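Local coordinates for Pbp related beta-lactamase (Pyrococcus abyssi, PDB 2QMI), which forms an octameric, self-compartmentalizing peptidase of the beta-lactamase and penicillin-binding protein family, at residues I26-G30 with D31-A35; K187-P191 with L192-R196. All coordinates share one frame; numbering follows the deposited sequence.

How the contacts relate
Two ways of turning a chain are illustrated here, both in the part of the protein that belongs to the beta-lactamase family. Contact 1 (26-30 with 31-35) closes the hairpin of strands 21-28 and 31-38 at one side of the large antiparallel sheet; contact 2 (187-191 with 192-196) comes later in the chain and ends helix 180-189. Their centres lie 19 Å apart and their nearest atoms about 11 Å, so they do not touch. Helix 241-252 connects them, since it receives Ile27 and Val32 from the hairpin and Leu192 and Met194 from the turn that follows helix 180-189. One helix thus links the edge of the sheet to the helical part of the probable catalytic domain.

Contact 1 (I26-G30 with D31-A35); sequences IIKDG and DVVYA
Asp31 and Lys28 close the hairpin across a type II' turn: Lys28 N donates to Asp31 O at 3.0 Å, while the return bond, from Asp31 N to Lys28 O, stretches to 3.3 Å and arrives 50° out of the carbonyl plane. The carboxylate planes of Asp31 and Asp29 are nearly perpendicular (86°); the close approach of their like charges is somewhat doubtful, and the Asp29 side chain also touches Lys320. Val32 comes next, in a non-hydrogen-bonded pair with Ile27, and its CA lies 3.3 Å from Ile26 O in a CA-H...O contact. Val33 N donates to Ile26 O at 2.9 Å. Val33 also presses CG1 against Lys28 CB, a tight 3.4 Å. Ile26 N then bonds to Tyr34 O at 2.7 Å, so Ile26 faces both Val33 and Tyr34, as in a beta bulge. With its CG anti to the backbone N (chi1 176°), Tyr34 carries its ring over to Ile26, whose CG1 meets the ring edge in plane while CD1 of Ile26 comes obliquely to CD2 of Tyr34 at 3.3 Å; the hydroxyl bonds to Glu7. The ladder of backbone bonds thus fixes the register of the hairpin, and the apolar contact of Ile26 with Tyr34 closes it at the end away from the charged turn.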
ATOM      1  N   ILE A  26     -21.525   6.365  47.127  1.00 25.29           N
ATOM      2  CA  ILE A  26     -22.010   5.220  47.901  1.00 26.34           C
ATOM      3  C   ILE A  26     -22.958   5.646  49.011  1.00 26.93           C
ATOM      4  O   ILE A  26     -22.684   6.599  49.742  1.00 26.41           O
ATOM      5  CB  ILE A  26     -20.855   4.438  48.558  1.00 26.74           C
ATOM      6  CG1 ILE A  26     -19.807   4.060  47.515  1.00 26.28           C
ATOM      7  CG2 ILE A  26     -21.394   3.163  49.201  1.00 27.28           C
ATOM      8  CD1 ILE A  26     -18.671   3.235  48.089  1.00 25.54           C
ATOM      9  N   ILE A  27     -24.065   4.920  49.134  1.00 26.65           N
ATOM     10  CA  ILE A  27     -25.072   5.198  50.150  1.00 27.16           C
ATOM     11  C   ILE A  27     -25.139   4.091  51.194  1.00 28.57           C
ATOM     12  O   ILE A  27     -25.369   2.922  50.861  1.00 29.16           O
ATOM     13  CB  ILE A  27     -26.487   5.301  49.548  1.00 26.39           C
ATOM     14  CG1 ILE A  27     -26.480   6.175  48.298  1.00 24.87           C
ATOM     15  CG2 ILE A  27     -27.441   5.874  50.585  1.00 26.01           C
ATOM     16  CD1 ILE A  27     -27.813   6.214  47.608  1.00 23.90           C
ATOM     17  N   LYS A  28     -24.946   4.475  52.454  1.00 29.74           N
ATOM     18  CA  LYS A  28     -25.014   3.561  53.589  1.00 29.94           C
ATOM     19  C   LYS A  28     -26.240   4.059  54.345  1.00 32.24           C
ATOM     20  O   LYS A  28     -26.190   5.107  55.000  1.00 30.33           O
ATOM     21  CB  LYS A  28     -23.778   3.703  54.471  1.00 30.01           C
ATOM     22  CG  LYS A  28     -23.676   2.695  55.612  1.00 28.22           C
ATOM     23  CD  LYS A  28     -22.917   1.454  55.183  1.00 28.05           C
ATOM     24  CE  LYS A  28     -22.537   0.590  56.379  1.00 28.15           C
ATOM     25  NZ  LYS A  28     -23.727   0.144  57.169  1.00 29.35           N
ATOM     26  N   ASP A  29     -27.332   3.300  54.236  1.00 33.73           N
ATOM     27  CA  ASP A  29     -28.622   3.631  54.836  1.00 35.63           C
ATOM     28  C   ASP A  29     -29.160   5.005  54.407  1.00 36.38           C
ATOM     29  O   ASP A  29     -29.716   5.137  53.297  1.00 36.41           O
ATOM     30  CB  ASP A  29     -28.609   3.480  56.383  1.00 36.64           C
ATOM     31  CG  ASP A  29     -27.495   4.254  57.066  1.00 37.33           C
ATOM     32  OD1 ASP A  29     -27.516   5.503  57.031  1.00 37.81           O
ATOM     33  OD2 ASP A  29     -26.597   3.608  57.655  1.00 36.87           O
ATOM     34  N   GLY A  30     -28.999   6.029  55.242  1.00 35.75           N
ATOM     35  CA  GLY A  30     -29.529   7.333  54.875  1.00 35.99           C
ATOM     36  C   GLY A  30     -28.518   8.431  54.597  1.00 35.58           C
ATOM     37  O   GLY A  30     -28.828   9.620  54.732  1.00 36.09           O
ATOM     38  N   ASP A  31     -27.314   8.054  54.189  1.00 33.92           N
ATOM     39  CA  ASP A  31     -26.294   9.056  53.928  1.00 32.86           C
ATOM     40  C   ASP A  31     -25.306   8.624  52.849  1.00 30.27           C
ATOM     41  O   ASP A  31     -25.029   7.437  52.675  1.00 30.25           O
ATOM     42  CB  ASP A  31     -25.516   9.341  55.222  1.00 34.75           C
ATOM     43  CG  ASP A  31     -26.405   9.304  56.467  1.00 37.10           C
ATOM     44  OD1 ASP A  31     -27.288  10.185  56.609  1.00 37.34           O
ATOM     45  OD2 ASP A  31     -26.222   8.384  57.305  1.00 37.53           O
ATOM     46  N   VAL A  32     -24.787   9.602  52.119  1.00 28.73           N
ATOM     47  CA  VAL A  32     -23.778   9.350  51.103  1.00 27.00           C
ATOM     48  C   VAL A  32     -22.525   9.303  51.975  1.00 27.01           C
ATOM     49  O   VAL A  32     -22.166  10.311  52.591  1.00 27.92           O
ATOM     50  CB  VAL A  32     -23.686  10.544  50.110  1.00 26.07           C
ATOM     51  CG1 VAL A  32     -22.501  10.368  49.174  1.00 22.53           C
ATOM     52  CG2 VAL A  32     -24.989  10.660  49.317  1.00 24.06           C
ATOM     53  N   VAL A  33     -21.877   8.143  52.057  1.00 26.45           N
ATOM     54  CA  VAL A  33     -20.688   8.002  52.901  1.00 25.94           C
ATOM     55  C   VAL A  33     -19.374   8.011  52.126  1.00 26.65           C
ATOM     56  O   VAL A  33     -18.294   7.950  52.723  1.00 26.76           O
ATOM     57  CB  VAL A  33     -20.739   6.685  53.731  1.00 26.15           C
ATOM     58  CG1 VAL A  33     -22.068   6.591  54.486  1.00 24.89           C
ATOM     59  CG2 VAL A  33     -20.552   5.484  52.829  1.00 25.46           C
ATOM     60  N   TYR A  34     -19.465   8.085  50.800  1.00 25.22           N
ATOM     61  CA  TYR A  34     -18.280   8.071  49.953  1.00 24.51           C
ATOM     62  C   TYR A  34     -18.632   8.501  48.536  1.00 24.22           C
ATOM     63  O   TYR A  34     -19.508   7.919  47.901  1.00 23.97           O
ATOM     64  CB  TYR A  34     -17.684   6.664  49.921  1.00 25.52           C
ATOM     65  CG  TYR A  34     -16.495   6.519  48.999  1.00 26.23           C
ATOM     66  CD1 TYR A  34     -15.256   7.075  49.329  1.00 26.48           C
ATOM     67  CD2 TYR A  34     -16.607   5.826  47.794  1.00 26.78           C
ATOM     68  CE1 TYR A  34     -14.154   6.942  48.478  1.00 25.88           C
ATOM     69  CE2 TYR A  34     -15.513   5.689  46.939  1.00 26.70           C
ATOM     70  CZ  TYR A  34     -14.291   6.247  47.287  1.00 26.21           C
ATOM     71  OH  TYR A  34     -13.206   6.089  46.447  1.00 24.15           O
ATOM     72  N   ALA A  35     -17.948   9.531  48.056  1.00 23.90           N
ATOM     73  CA  ALA A  35     -18.167  10.054  46.716  1.00 23.64           C
ATOM     74  C   ALA A  35     -16.807  10.460  46.185  1.00 24.71           C
ATOM     75  O   ALA A  35     -16.035  11.128  46.876  1.00 24.30           O
ATOM     76  CB  ALA A  35     -19.105  11.259  46.758  1.00 21.54           C
TER

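Contact 2 (K187-P191 with L192-R196)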
ATOM      1  N   LYS A 187     -42.450  16.679  38.528  1.00 22.53           N
ATOM      2  CA  LYS A 187     -42.925  15.622  39.420  1.00 22.10           C
ATOM      3  C   LYS A 187     -41.878  14.726  40.083  1.00 23.40           C
ATOM      4  O   LYS A 187     -42.226  13.927  40.963  1.00 22.95           O
ATOM      5  CB  LYS A 187     -43.917  14.724  38.675  1.00 22.39           C
ATOM      6  CG  LYS A 187     -45.019  15.470  37.951  1.00 22.95           C
ATOM      7  CD  LYS A 187     -45.806  16.368  38.893  1.00 24.60           C
ATOM      8  CE  LYS A 187     -46.802  17.231  38.125  1.00 25.44           C
ATOM      9  NZ  LYS A 187     -47.642  18.034  39.046  1.00 26.48           N
ATOM     10  N   ILE A 188     -40.609  14.851  39.694  1.00 23.36           N
ATOM     11  CA  ILE A 188     -39.579  13.978  40.260  1.00 23.88           C
ATOM     12  C   ILE A 188     -38.250  14.626  40.646  1.00 23.54           C
ATOM     13  O   ILE A 188     -37.815  14.520  41.792  1.00 24.20           O
ATOM     14  CB  ILE A 188     -39.287  12.787  39.295  1.00 22.94           C
ATOM     15  CG1 ILE A 188     -40.529  11.896  39.181  1.00 24.25           C
ATOM     16  CG2 ILE A 188     -38.114  11.961  39.808  1.00 24.18           C
ATOM     17  CD1 ILE A 188     -40.384  10.744  38.189  1.00 24.28           C
ATOM     18  N   LEU A 189     -37.602  15.285  39.695  1.00 21.76           N
ATOM     19  CA  LEU A 189     -36.316  15.917  39.951  1.00 22.71           C
ATOM     20  C   LEU A 189     -36.320  17.030  41.005  1.00 23.26           C
ATOM     21  O   LEU A 189     -35.496  17.020  41.919  1.00 23.13           O
ATOM     22  CB  LEU A 189     -35.733  16.457  38.641  1.00 21.53           C
ATOM     23  CG  LEU A 189     -35.423  15.396  37.582  1.00 23.25           C
ATOM     24  CD1 LEU A 189     -34.682  16.040  36.399  1.00 22.57           C
ATOM     25  CD2 LEU A 189     -34.577  14.289  38.214  1.00 22.76           C
ATOM     26  N   GLU A 190     -37.232  17.989  40.883  1.00 23.97           N
ATOM     27  CA  GLU A 190     -37.278  19.093  41.841  1.00 24.90           C
ATOM     28  C   GLU A 190     -37.691  18.629  43.239  1.00 23.96           C
ATOM     29  O   GLU A 190     -37.040  18.967  44.219  1.00 23.77           O
ATOM     30  CB  GLU A 190     -38.192  20.216  41.322  1.00 24.88           C
ATOM     31  CG  GLU A 190     -37.711  20.789  39.988  1.00 26.89           C
ATOM     32  CD  GLU A 190     -38.476  22.026  39.524  1.00 29.93           C
ATOM     33  OE1 GLU A 190     -39.728  21.991  39.501  1.00 29.22           O
ATOM     34  OE2 GLU A 190     -37.813  23.033  39.163  1.00 30.53           O
ATOM     35  N   PRO A 191     -38.772  17.844  43.354  1.00 24.04           N
ATOM     36  CA  PRO A 191     -39.159  17.390  44.692  1.00 24.36           C
ATOM     37  C   PRO A 191     -38.105  16.493  45.342  1.00 25.44           C
ATOM     38  O   PRO A 191     -38.087  16.323  46.566  1.00 26.58           O
ATOM     39  CB  PRO A 191     -40.480  16.653  44.446  1.00 25.21           C
ATOM     40  CG  PRO A 191     -40.401  16.255  42.995  1.00 24.64           C
ATOM     41  CD  PRO A 191     -39.785  17.462  42.358  1.00 24.59           C
ATOM     42  N   LEU A 192     -37.225  15.920  44.524  1.00 24.85           N
ATOM     43  CA  LEU A 192     -36.169  15.045  45.032  1.00 24.03           C
ATOM     44  C   LEU A 192     -34.866  15.816  45.259  1.00 22.93           C
ATOM     45  O   LEU A 192     -33.891  15.264  45.766  1.00 24.32           O
ATOM     46  CB  LEU A 192     -35.931  13.885  44.061  1.00 23.20           C
ATOM     47  CG  LEU A 192     -36.192  12.466  44.570  1.00 24.03           C
ATOM     48  CD1 LEU A 192     -37.483  12.405  45.376  1.00 23.47           C
ATOM     49  CD2 LEU A 192     -36.252  11.519  43.372  1.00 24.44           C
ATOM     50  N   GLY A 193     -34.853  17.087  44.874  1.00 21.36           N
ATOM     51  CA  GLY A 193     -33.672  17.915  45.065  1.00 23.64           C
ATOM     52  C   GLY A 193     -32.556  17.784  44.037  1.00 23.72           C
ATOM     53  O   GLY A 193     -31.452  18.301  44.246  1.00 23.08           O
ATOM     54  N   MET A 194     -32.838  17.104  42.929  1.00 24.32           N
ATOM     55  CA  MET A 194     -31.854  16.907  41.870  1.00 24.32           C
ATOM     56  C   MET A 194     -31.824  18.123  40.955  1.00 25.27           C
ATOM     57  O   MET A 194     -32.485  18.145  39.913  1.00 26.05           O
ATOM     58  CB  MET A 194     -32.204  15.648  41.080  1.00 23.99           C
ATOM     59  CG  MET A 194     -32.017  14.382  41.904  1.00 24.78           C
ATOM     60  SD  MET A 194     -33.075  13.028  41.428  1.00 24.33           S
ATOM     61  CE  MET A 194     -32.176  12.403  39.954  1.00 24.26           C
ATOM     62  N   ASN A 195     -31.046  19.127  41.356  1.00 25.05           N
ATOM     63  CA  ASN A 195     -30.943  20.372  40.608  1.00 25.89           C
ATOM     64  C   ASN A 195     -29.870  20.390  39.532  1.00 26.18           C
ATOM     65  O   ASN A 195     -29.662  21.418  38.889  1.00 26.35           O
ATOM     66  CB  ASN A 195     -30.719  21.535  41.576  1.00 27.62           C
ATOM     67  CG  ASN A 195     -31.769  21.584  42.680  1.00 28.17           C
ATOM     68  OD1 ASN A 195     -32.972  21.657  42.410  1.00 28.37           O
ATOM     69  ND2 ASN A 195     -31.315  21.541  43.932  1.00 30.34           N
ATOM     70  N   ARG A 196     -29.186  19.266  39.338  1.00 25.94           N
ATOM     71  CA  ARG A 196     -28.152  19.178  38.305  1.00 23.90           C
ATOM     72  C   ARG A 196     -28.344  17.924  37.450  1.00 24.16           C
ATOM     73  O   ARG A 196     -27.397  17.205  37.128  1.00 24.17           O
ATOM     74  CB  ARG A 196     -26.754  19.222  38.938  1.00 24.17           C
ATOM     75  CG  ARG A 196     -26.458  20.574  39.592  1.00 23.77           C
ATOM     76  CD  ARG A 196     -25.014  20.747  40.057  1.00 22.26           C
ATOM     77  NE  ARG A 196     -24.050  20.713  38.958  1.00 21.50           N
ATOM     78  CZ  ARG A 196     -23.184  19.726  38.763  1.00 20.35           C
ATOM     79  NH1 ARG A 196     -23.161  18.696  39.595  1.00 19.43           N
ATOM     80  NH2 ARG A 196     -22.348  19.761  37.734  1.00 20.93           N
TER
HETATM   81  O   HOH W   1     -35.628  21.157  44.259  1.00 33.37           O
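A Schellman motif ends helix 180-189, and it shows how a chain can leave a helix while keeping the last carbonyls bonded. Its C-prime residue is Gly193, whose positive phi (81°) is a conformation that suits a residue without a beta carbon. Two bonds define the motif: Met194 N reaches back to Leu189 O at 2.8 Å, and Gly193 N reaches Glu190 O at 3.0 Å, the latter coming from well above the carbonyl plane. One residue before Gly193, Leu192 N makes weak bonds to the carbonyls of Ile188 and Leu189. Glu190 O has a second partner, a water 2.6 Å away that donates to it and also to Asn195 OD1, tying the turn to the chain beyond.

Two apolar pairs cover the turn in different ways. Leu192 sets CB 3.0 Å from Ile188 O, and its side chain runs beside that of Ile188 in the same direction, CD2 being 4.0 Å from Ile188 CG2. Met194 instead crosses Leu189 at about a right angle. A bend at its last torsion (chi3 79°) accompanies the approach of its methyl, CE lying 3.5 Å from Leu189 CD2, while Met194 SD lies 3.8 Å from Leu189 CD2.

Leu189 and Met194 both meet Phe64 of helix 61-74, where Ile188 also rests on Leu67. From helix 241-252, Tyr247 touches Leu192 and Met194, and Lys246 bonds to Gly193 O, so the end of helix 180-189 packs on helix 61-74, while the turn after it also meets helix 241-252.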